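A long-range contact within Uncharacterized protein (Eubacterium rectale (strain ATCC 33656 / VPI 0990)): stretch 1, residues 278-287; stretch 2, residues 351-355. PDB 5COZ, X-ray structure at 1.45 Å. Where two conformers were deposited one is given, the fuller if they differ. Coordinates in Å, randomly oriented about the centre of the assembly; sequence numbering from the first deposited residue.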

# COMPACT_ATOMS: atom_id res chain seq x y z
N SER A 278 2.83 -16.82 -16.84
CA SER A 278 3.57 -17.91 -16.19
C SER A 278 3.23 -17.97 -14.71
O SER A 278 3.01 -19.04 -14.17
CB SER A 278 5.07 -17.72 -16.38
OG SER A 278 5.40 -17.67 -17.76
N ILE A 279 3.10 -16.80 -14.08
CA ILE A 279 2.75 -16.70 -12.67
C ILE A 279 1.31 -17.12 -12.45
O ILE A 279 1.05 -17.92 -11.53
CB ILE A 279 3.00 -15.27 -12.18
CG1 ILE A 279 4.47 -14.86 -12.40
CG2 ILE A 279 2.54 -15.09 -10.71
CD1 ILE A 279 5.51 -15.75 -11.70
N LEU A 280 0.36 -16.61 -13.28
CA LEU A 280 -1.03 -16.97 -13.05
C LEU A 280 -1.26 -18.47 -13.22
O LEU A 280 -1.96 -19.06 -12.39
CB LEU A 280 -1.97 -16.17 -13.96
CG LEU A 280 -3.48 -16.52 -13.77
CD1 LEU A 280 -3.94 -16.25 -12.30
CD2 LEU A 280 -4.33 -15.73 -14.75
N SER A 281 -0.69 -19.11 -14.27
CA SER A 281 -0.93 -20.54 -14.44
C SER A 281 -0.35 -21.34 -13.25
O SER A 281 -1.00 -22.27 -12.77
CB SER A 281 -0.36 -21.02 -15.77
OG SER A 281 1.04 -20.86 -15.76
N LYS A 282 0.82 -20.95 -12.74
CA LYS A 282 1.44 -21.64 -11.62
C LYS A 282 0.60 -21.40 -10.34
O LYS A 282 0.37 -22.33 -9.55
CB LYS A 282 2.87 -21.10 -11.47
CG LYS A 282 3.78 -21.88 -10.60
CD LYS A 282 5.19 -21.51 -11.01
CE LYS A 282 6.12 -22.26 -10.16
NZ LYS A 282 7.48 -21.86 -10.50
N GLU A 283 0.10 -20.18 -10.16
CA GLU A 283 -0.70 -19.85 -8.98
C GLU A 283 -2.06 -20.57 -9.02
O GLU A 283 -2.50 -21.09 -7.99
CB GLU A 283 -0.88 -18.34 -8.89
CG GLU A 283 -1.76 -17.91 -7.72
CD GLU A 283 -1.20 -18.06 -6.32
OE1 GLU A 283 -0.06 -18.57 -6.15
OE2 GLU A 283 -1.93 -17.67 -5.38
N VAL A 284 -2.68 -20.68 -10.20
CA VAL A 284 -3.93 -21.44 -10.31
C VAL A 284 -3.67 -22.91 -9.97
O VAL A 284 -4.49 -23.53 -9.29
CB VAL A 284 -4.55 -21.25 -11.70
CG1 VAL A 284 -5.53 -22.38 -12.06
CG2 VAL A 284 -5.21 -19.89 -11.82
N ASP A 285 -2.53 -23.49 -10.43
CA ASP A 285 -2.24 -24.88 -10.11
C ASP A 285 -2.13 -25.06 -8.59
O ASP A 285 -2.62 -26.06 -8.06
CB ASP A 285 -0.97 -25.32 -10.83
CG ASP A 285 -0.83 -26.83 -10.96
OD1 ASP A 285 -1.79 -27.49 -11.47
OD2 ASP A 285 0.26 -27.34 -10.63
N LYS A 286 -1.53 -24.07 -7.89
CA LYS A 286 -1.40 -24.11 -6.43
C LYS A 286 -2.77 -24.00 -5.76
O LYS A 286 -3.11 -24.80 -4.90
CB LYS A 286 -0.48 -22.97 -5.95
CG LYS A 286 -0.29 -22.91 -4.42
CD LYS A 286 -1.10 -21.77 -3.75
CE LYS A 286 -0.60 -21.49 -2.35
NZ LYS A 286 -1.49 -20.55 -1.62
N LEU A 287 -3.54 -22.98 -6.15
CA LEU A 287 -4.83 -22.68 -5.54
C LEU A 287 -5.82 -23.81 -5.72
O LEU A 287 -6.62 -24.04 -4.82
CB LEU A 287 -5.40 -21.38 -6.09
CG LEU A 287 -4.59 -20.10 -5.73
CD1 LEU A 287 -5.16 -18.88 -6.43
CD2 LEU A 287 -4.53 -19.87 -4.23
N THR A 351 12.71 -16.05 -11.47
CA THR A 351 12.72 -17.50 -11.56
C THR A 351 11.36 -18.16 -11.46
O THR A 351 11.25 -19.32 -11.84
CB THR A 351 13.61 -18.09 -10.46
OG1 THR A 351 12.99 -17.87 -9.18
CG2 THR A 351 15.04 -17.54 -10.47
N GLY A 352 10.37 -17.46 -10.92
CA GLY A 352 9.06 -18.04 -10.66
C GLY A 352 9.04 -18.88 -9.40
O GLY A 352 8.04 -19.53 -9.13
N GLU A 353 10.14 -18.90 -8.61
CA GLU A 353 10.16 -19.60 -7.31
C GLU A 353 9.00 -19.07 -6.47
O GLU A 353 8.91 -17.87 -6.26
CB GLU A 353 11.47 -19.32 -6.57
CG GLU A 353 11.48 -19.90 -5.15
CD GLU A 353 12.75 -19.66 -4.35
OE1 GLU A 353 13.71 -19.06 -4.88
OE2 GLU A 353 12.75 -20.07 -3.16
N GLU A 354 8.18 -19.98 -5.94
CA GLU A 354 7.10 -19.61 -5.06
C GLU A 354 7.60 -19.58 -3.62
O GLU A 354 8.17 -20.56 -3.14
CB GLU A 354 5.95 -20.61 -5.18
CG GLU A 354 4.75 -20.07 -4.42
CD GLU A 354 3.52 -20.94 -4.40
OE1 GLU A 354 3.64 -22.17 -4.58
OE2 GLU A 354 2.44 -20.37 -4.14
N TYR A 355 7.38 -18.46 -2.94
CA TYR A 355 7.78 -18.33 -1.54
C TYR A 355 6.72 -18.89 -0.63
O TYR A 355 5.54 -18.85 -0.93
CB TYR A 355 8.05 -16.87 -1.21
CG TYR A 355 9.20 -16.29 -1.99
CD1 TYR A 355 10.39 -17.00 -2.16
CD2 TYR A 355 9.10 -15.03 -2.57
CE1 TYR A 355 11.46 -16.46 -2.87
CE2 TYR A 355 10.17 -14.47 -3.26
CZ TYR A 355 11.35 -15.18 -3.39
OH TYR A 355 12.40 -14.63 -4.07
O HOH W 1 8.49 -20.76 -12.94

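Stretch 1 is a segment of helix that begins earlier in the chain and continues beyond Leu 287. Stretch 2 lies against one side of it and has no regular helix or strand through Gly 352 and Glu 353. The contact is small, with 225 Å² buried in total. The backbones stay well apart: CA of Ile 279 is 6.8 Å from CA of Gly 352, and CA of Glu 283 is 8.7 Å from CA of Glu 354. Side chains reach into the gap, from the helix at Lys 282 and from both stretches at Glu 283 and Glu 354.

Within the helix the backbone hydrogen bonds follow the usual i to i+4 pattern. One example is N of Glu 283 to O of Ile 279, at 2.8 Å. The residues that touch stretch 2 are Ile 279, Lys 282, Glu 283 and Lys 286. They recur at intervals of three and four, with Lys 282 and Glu 283 adjacent, so they share one face of the helix. Ser 278, Leu 280, Ser 281, Val 284, Asp 285 and Leu 287 make no contact with it.

Ile 279 comes first. Its CA-to-CB bond points sideways, but the end of the side chain comes nearer to stretch 2. CD1 of Ile 279 lies 4.4 Å from CA of Gly 352, a loose apolar contact.

Lys 282 makes the one direct hydrogen bond between the stretches. Its CA-to-CB bond points toward stretch 2, and the side chain is extended, with all four chi angles t. NZ of Lys 282 donates to O of Gly 352 at 2.8 Å. The charged amine thus meets a backbone carbonyl. NZ of Lys 282 also donates to water 1 at 2.9 Å, and that water gives a weak hydrogen bond to O of Thr 351 at 3.3 Å. The lysine therefore reaches two successive carbonyls, one directly and one through water.

Gly 352 has a phi of 79°, a value that favours glycine. An ideal CB here would lie 3.5 Å from NZ of Lys 282. The next residue is held locally: N of Glu 353 donates to OG1 of Thr 351 at 3.1 Å. The CA-to-CB bond of Glu 353 points away from the helix.

At Glu 283 the chemistry changes. OE1 of Glu 283 is 3.7 Å from OE2 of Glu 354, a close approach of like charges. OE1 of Glu 283 is hydrogen-bonded elsewhere in the structure.

The CA-to-CB bond of Lys 286 points toward stretch 2, and its side chain passes Glu 354. CG and CE of Lys 286 both lie 3.7 Å from OE2 of Glu 354, so the aliphatic part of the lysine packs against the carboxylate; NZ of Lys 286 is hydrogen-bonded elsewhere in the structure.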